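Local coordinates for glycosyl hydrolase family 2, TIM barrel domain protein (Faecalibacterium prausnitzii A2-165, PDB 6ED2) that probably hydrolyses beta-glucuronides as a gut bacterial glycosyl hydrolase family 2 beta-glucuronidase, and also binds magnesium, at residues W108-R113 with A142-I147; T534-D539 with Q575-W580. All coordinates share one frame; numbering follows the deposited sequence.

Contact 1: residues W108-R113 with A142-I147; sequences WDIVLR and ATVTNI
The carboxylate of Asp109 is met from above its plane by the hydroxyl of Thr145: OG1 donates to OD1 at 2.7 Å, rising 40° out of the plane. The other oxygen, OD2, accepts from a water that also bonds Thr143 OG1, and forms a salt bridge with Arg209. These groups close the end of an antiparallel strand pair, 109-114 with 140-143, in the sugar-binding domain, consistent with the jelly-roll beta-sandwich of family 2 enzymes. Leu112 and Ala142 are the hydrogen-bonded pair, each N-H reaching the other's carbonyl; Val111 and Thr143 are the non-hydrogen-bonded pair beside them. Beyond Thr143 the chain leaves the strand, yet Val144 N still bonds Ile110 O at 2.6 Å. Next, a side chain stands in for a backbone acceptor: with OG1 anti to its carbonyl carbon (chi1 -58°), Thr145 receives Ile110 N at 2.8 Å, nearly straight at 168°. A valine here would probably leave the Ile110 N-H without its acceptor and Asp109 OD1 without the hydroxyl that fixes it. On the Leu112 face, Val144 CG1 meets Leu112 CD1, and Val125 and Val130 of strands 120-125 and 128-134 pack against the same valine. Ile110 and Val144 cross at about a right angle, their CG2 methyls 3.8 Å apart.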
loop_
_atom_site.group_PDB
_atom_site.type_symbol
_atom_site.label_atom_id
_atom_site.label_comp_id
_atom_site.label_asym_id
_atom_site.label_seq_id
_atom_site.Cartn_x
_atom_site.Cartn_y
_atom_site.Cartn_z
ATOM N N TRP A 108 18.121 -3.598 55.461
ATOM C CA TRP A 108 18.654 -3.273 54.152
ATOM C C TRP A 108 18.288 -1.839 53.789
ATOM O O TRP A 108 17.321 -1.274 54.301
ATOM C CB TRP A 108 18.055 -4.185 53.095
ATOM C CG TRP A 108 18.795 -5.393 52.671
ATOM C CD1 TRP A 108 19.714 -5.474 51.673
ATOM C CD2 TRP A 108 18.594 -6.731 53.140
ATOM N NE1 TRP A 108 20.133 -6.775 51.515
ATOM C CE2 TRP A 108 19.457 -7.566 52.404
ATOM C CE3 TRP A 108 17.793 -7.297 54.133
ATOM C CZ2 TRP A 108 19.537 -8.938 52.621
ATOM C CZ3 TRP A 108 17.875 -8.664 54.351
ATOM C CH2 TRP A 108 18.740 -9.467 53.595
ATOM N N ASP A 109 19.060 -1.251 52.880
ATOM C CA ASP A 109 18.602 -0.045 52.203
ATOM C C ASP A 109 17.531 -0.403 51.179
ATOM O O ASP A 109 17.660 -1.390 50.449
ATOM C CB ASP A 109 19.767 0.664 51.514
ATOM C CG ASP A 109 20.132 1.986 52.190
ATOM O OD1 ASP A 109 19.410 2.453 53.115
ATOM O OD2 ASP A 109 21.174 2.540 51.807
ATOM N N ILE A 110 16.473 0.401 51.135
ATOM C CA ILE A 110 15.353 0.195 50.222
ATOM C C ILE A 110 15.379 1.319 49.204
ATOM O O ILE A 110 15.188 2.492 49.563
ATOM C CB ILE A 110 13.993 0.167 50.945
ATOM C CG1 ILE A 110 14.066 -0.624 52.260
ATOM C CG2 ILE A 110 12.940 -0.439 50.014
ATOM C CD1 ILE A 110 14.478 -2.062 52.076
ATOM N N VAL A 111 15.588 0.959 47.935
ATOM C CA VAL A 111 15.845 1.920 46.870
ATOM C C VAL A 111 14.998 1.571 45.651
ATOM O O VAL A 111 15.005 0.419 45.199
ATOM C CB VAL A 111 17.343 1.938 46.480
ATOM C CG1 VAL A 111 17.622 3.063 45.492
ATOM C CG2 VAL A 111 18.253 2.042 47.726
ATOM N N LEU A 112 14.321 2.578 45.092
ATOM C CA LEU A 112 13.636 2.471 43.803
ATOM C C LEU A 112 14.537 2.962 42.674
ATOM O O LEU A 112 15.141 4.028 42.786
ATOM C CB LEU A 112 12.355 3.299 43.816
ATOM C CG LEU A 112 11.315 2.840 44.827
ATOM C CD1 LEU A 112 10.266 3.916 45.003
ATOM C CD2 LEU A 112 10.699 1.513 44.366
ATOM N N ARG A 113 14.630 2.189 41.592
ATOM C CA ARG A 113 15.320 2.612 40.377
ATOM C C ARG A 113 14.316 2.836 39.251
ATOM O O ARG A 113 13.478 1.965 38.969
ATOM C CB ARG A 113 16.361 1.585 39.927
ATOM C CG ARG A 113 16.747 1.718 38.427
ATOM C CD ARG A 113 17.644 2.958 38.126
ATOM N NE ARG A 113 18.946 2.881 38.795
ATOM C CZ ARG A 113 20.046 2.328 38.277
ATOM N NH1 ARG A 113 20.033 1.782 37.059
ATOM N NH2 ARG A 113 21.175 2.309 38.988
ATOM N N ALA A 142 15.704 6.459 44.034
ATOM C CA ALA A 142 15.052 7.089 45.177
ATOM C C ALA A 142 15.203 6.173 46.380
ATOM O O ALA A 142 14.714 5.035 46.360
ATOM C CB ALA A 142 13.575 7.363 44.904
ATOM N N THR A 143 15.882 6.660 47.419
ATOM C CA THR A 143 16.079 5.882 48.635
ATOM C C THR A 143 14.861 6.040 49.529
ATOM O O THR A 143 14.451 7.164 49.830
ATOM C CB THR A 143 17.345 6.324 49.364
ATOM O OG1 THR A 143 18.491 5.796 48.683
ATOM C CG2 THR A 143 17.357 5.807 50.804
ATOM N N VAL A 144 14.247 4.917 49.923
ATOM C CA VAL A 144 12.984 5.035 50.655
ATOM C C VAL A 144 13.046 4.214 51.939
ATOM O O VAL A 144 12.010 3.863 52.521
ATOM C CB VAL A 144 11.794 4.620 49.769
ATOM C CG1 VAL A 144 11.722 5.507 48.536
ATOM C CG2 VAL A 144 11.908 3.171 49.374
ATOM N N THR A 145 14.273 3.943 52.396
ATOM C CA THR A 145 14.511 3.096 53.561
ATOM C C THR A 145 13.683 3.513 54.770
ATOM O O THR A 145 13.085 2.667 55.444
ATOM C CB THR A 145 15.990 3.126 53.909
ATOM O OG1 THR A 145 16.730 2.673 52.777
ATOM C CG2 THR A 145 16.280 2.239 55.123
ATOM N N ASN A 146 13.649 4.807 55.074
ATOM C CA ASN A 146 12.958 5.283 56.265
ATOM C C ASN A 146 11.568 5.800 55.977
ATOM O O ASN A 146 10.963 6.403 56.861
ATOM C CB ASN A 146 13.767 6.379 56.956
ATOM C CG ASN A 146 15.136 5.903 57.356
ATOM O OD1 ASN A 146 16.135 6.551 57.058
ATOM N ND2 ASN A 146 15.197 4.742 58.005
ATOM N N ILE A 147 11.052 5.588 54.767
ATOM C CA ILE A 147 9.715 6.036 54.420
ATOM C C ILE A 147 8.726 4.878 54.283
ATOM O O ILE A 147 7.523 5.079 54.487
ATOM C CB ILE A 147 9.760 6.874 53.121
ATOM C CG1 ILE A 147 10.818 7.973 53.239
ATOM C CG2 ILE A 147 8.417 7.486 52.831
ATOM C CD1 ILE A 147 10.516 8.977 54.339
HETATM O O HOH W 1 20.818 4.812 49.871
#

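Contact 2: residues T534-D539 with Q575-W580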
loop_
_atom_site.group_PDB
_atom_site.type_symbol
_atom_site.label_atom_id
_atom_site.label_comp_id
_atom_site.label_asym_id
_atom_site.label_seq_id
_atom_site.Cartn_x
_atom_site.Cartn_y
_atom_site.Cartn_z
ATOM N N THR A 534 26.872 10.362 9.726
ATOM C CA THR A 534 25.929 9.888 10.716
ATOM C C THR A 534 24.482 10.043 10.274
ATOM O O THR A 534 23.594 9.490 10.931
ATOM C CB THR A 534 26.149 10.621 12.050
ATOM O OG1 THR A 534 26.420 12.004 11.788
ATOM C CG2 THR A 534 27.325 10.004 12.798
ATOM N N GLU A 535 24.215 10.789 9.201
ATOM C CA GLU A 535 22.893 10.789 8.584
ATOM C C GLU A 535 23.030 11.021 7.092
ATOM O O GLU A 535 23.921 11.749 6.638
ATOM C CB GLU A 535 21.953 11.859 9.158
ATOM C CG GLU A 535 21.617 11.630 10.603
ATOM C CD GLU A 535 20.535 12.522 11.097
ATOM O OE1 GLU A 535 19.774 13.055 10.252
ATOM O OE2 GLU A 535 20.443 12.671 12.338
ATOM N N TYR A 536 22.107 10.414 6.352
ATOM C CA TYR A 536 21.861 10.561 4.924
ATOM C C TYR A 536 20.760 9.566 4.561
ATOM O O TYR A 536 20.541 8.573 5.268
ATOM C CB TYR A 536 23.123 10.331 4.090
ATOM C CG TYR A 536 23.694 8.919 4.087
ATOM C CD1 TYR A 536 23.549 8.100 2.967
ATOM C CD2 TYR A 536 24.397 8.419 5.175
ATOM C CE1 TYR A 536 24.076 6.825 2.934
ATOM C CE2 TYR A 536 24.951 7.140 5.148
ATOM C CZ TYR A 536 24.786 6.347 4.023
ATOM O OH TYR A 536 25.322 5.070 3.971
ATOM N N GLY A 537 20.034 9.876 3.487
ATOM C CA GLY A 537 18.916 9.052 3.074
ATOM C C GLY A 537 17.758 9.838 2.484
ATOM O O GLY A 537 17.794 11.073 2.420
ATOM N N THR A 538 16.721 9.135 2.032
ATOM C CA THR A 538 15.552 9.781 1.461
ATOM C C THR A 538 14.317 9.089 2.006
ATOM O O THR A 538 14.332 7.886 2.287
ATOM C CB THR A 538 15.508 9.728 -0.088
ATOM O OG1 THR A 538 15.210 8.394 -0.534
ATOM C CG2 THR A 538 16.806 10.202 -0.707
ATOM N N ASP A 539 13.250 9.860 2.152
ATOM C CA ASP A 539 11.976 9.262 2.483
ATOM C C ASP A 539 11.531 8.421 1.296
ATOM O O ASP A 539 11.608 8.863 0.144
ATOM C CB ASP A 539 10.942 10.343 2.802
ATOM C CG ASP A 539 11.205 11.037 4.122
ATOM O OD1 ASP A 539 10.585 10.671 5.143
ATOM O OD2 ASP A 539 12.025 11.972 4.141
ATOM N N GLN A 575 35.586 7.195 7.003
ATOM C CA GLN A 575 35.849 5.924 7.663
ATOM C C GLN A 575 34.597 5.297 8.256
ATOM O O GLN A 575 34.700 4.334 9.027
ATOM C CB GLN A 575 36.917 6.111 8.742
ATOM C CG GLN A 575 38.287 6.410 8.165
ATOM C CD GLN A 575 38.863 5.216 7.432
ATOM O OE1 GLN A 575 38.823 4.100 7.940
ATOM N NE2 GLN A 575 39.408 5.445 6.231
ATOM N N GLY A 576 33.423 5.800 7.912
ATOM C CA GLY A 576 32.211 5.206 8.421
ATOM C C GLY A 576 30.976 5.768 7.759
ATOM O O GLY A 576 30.952 6.948 7.389
ATOM N N GLU A 577 29.948 4.929 7.599
ATOM C CA GLU A 577 28.659 5.350 7.056
ATOM C C GLU A 577 27.566 4.810 7.964
ATOM O O GLU A 577 27.399 3.594 8.095
ATOM C CB GLU A 577 28.466 4.863 5.614
ATOM C CG GLU A 577 28.764 3.378 5.417
ATOM C CD GLU A 577 28.933 3.007 3.953
ATOM O OE1 GLU A 577 29.959 3.401 3.336
ATOM O OE2 GLU A 577 28.034 2.322 3.417
ATOM N N LEU A 578 26.841 5.704 8.608
ATOM C CA LEU A 578 25.688 5.328 9.407
ATOM C C LEU A 578 24.521 6.046 8.760
ATOM O O LEU A 578 24.477 7.284 8.749
ATOM C CB LEU A 578 25.852 5.706 10.880
ATOM C CG LEU A 578 27.117 5.211 11.579
ATOM C CD1 LEU A 578 27.076 5.617 13.042
ATOM C CD2 LEU A 578 27.327 3.719 11.462
ATOM N N VAL A 579 23.608 5.272 8.176
ATOM C CA VAL A 579 22.548 5.842 7.356
ATOM C C VAL A 579 21.380 6.194 8.260
ATOM O O VAL A 579 21.188 5.594 9.323
ATOM C CB VAL A 579 22.152 4.868 6.219
ATOM C CG1 VAL A 579 21.430 3.632 6.771
ATOM C CG2 VAL A 579 21.308 5.567 5.150
ATOM N N TRP A 580 20.611 7.207 7.862
ATOM C CA TRP A 580 19.366 7.558 8.536
ATOM C C TRP A 580 18.199 6.945 7.767
ATOM O O TRP A 580 18.009 7.260 6.593
ATOM C CB TRP A 580 19.211 9.068 8.585
ATOM C CG TRP A 580 18.225 9.572 9.580
ATOM C CD1 TRP A 580 17.049 10.211 9.316
ATOM C CD2 TRP A 580 18.353 9.527 11.000
ATOM N NE1 TRP A 580 16.436 10.565 10.490
ATOM C CE2 TRP A 580 17.214 10.148 11.540
ATOM C CE3 TRP A 580 19.320 9.008 11.869
ATOM C CZ2 TRP A 580 17.010 10.269 12.916
ATOM C CZ3 TRP A 580 19.115 9.119 13.227
ATOM C CH2 TRP A 580 17.967 9.751 13.739
#
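Val579 lies over the ring of Tyr536, its CG2 methyl 3.8 Å from the ring centroid and 12° off the normal, a CH-pi contact. The same methyl comes within 3.1 Å of Tyr536 O, while Val579 CB is 3.7 Å from Tyr536 CZ. The ring reaches back along strand 574-580 because Tyr536 CG sits between its own backbone N and carbonyl carbon (chi1 67°), carrying OH to 3.6 Å from Glu577 CB; the hydroxyl itself is hydrogen-bonded to His565, and Phe615 packs on both Tyr536 and Val579. One backbone bond spans the segments, Trp580 N to Tyr536 O at 2.9 Å. At Gly537 a CB would run into Trp580 O and into the preceding carbonyl, so the absence of a side chain suits the backbone path next to Trp580.

Equally close is the stack of Glu535 on Trp580: the side chains run alongside each other, and the carboxylate lies on one indole face, offset toward its rim, with CD 3.7 Å above the plane and the planes 10° apart. Arg353 holds OE2 through a salt bridge; OE1 bonds Tyr497 and a glycerol, probably from the crystallisation liquor. The looser side, still buried, is Thr534 against Leu578, whose side chains come no nearer than 4.4 Å, CG2 to CD1. Parallel strands 531-535 and 574-580, joined through helix 554-570, form a beta-alpha-beta unit of the TIM barrel, and the stacked pair lies at the C-terminal ends of these strands, the end where TIM-barrel enzymes carry their active sites.

How the contacts relate
Contact 1 and contact 2 belong to different domains and do not touch: their centres are 44 Å apart, their nearest atoms about 25 Å, and they lie on opposite sides of the chain's centre. Along the sequence they come in series, contact 1 closing before contact 2 opens. Contact 1 pairs antiparallel strands of an all-beta domain, whereas contact 2 is a direct contact between neighbouring parallel strands of the TIM barrel that helix 554-570 connects in sequence. Neither lies at the magnesium site of Thr239 and Glu241. Small molecules bound about 3 Å from side chains of contact 2 may mark a pocket at that end of the barrel.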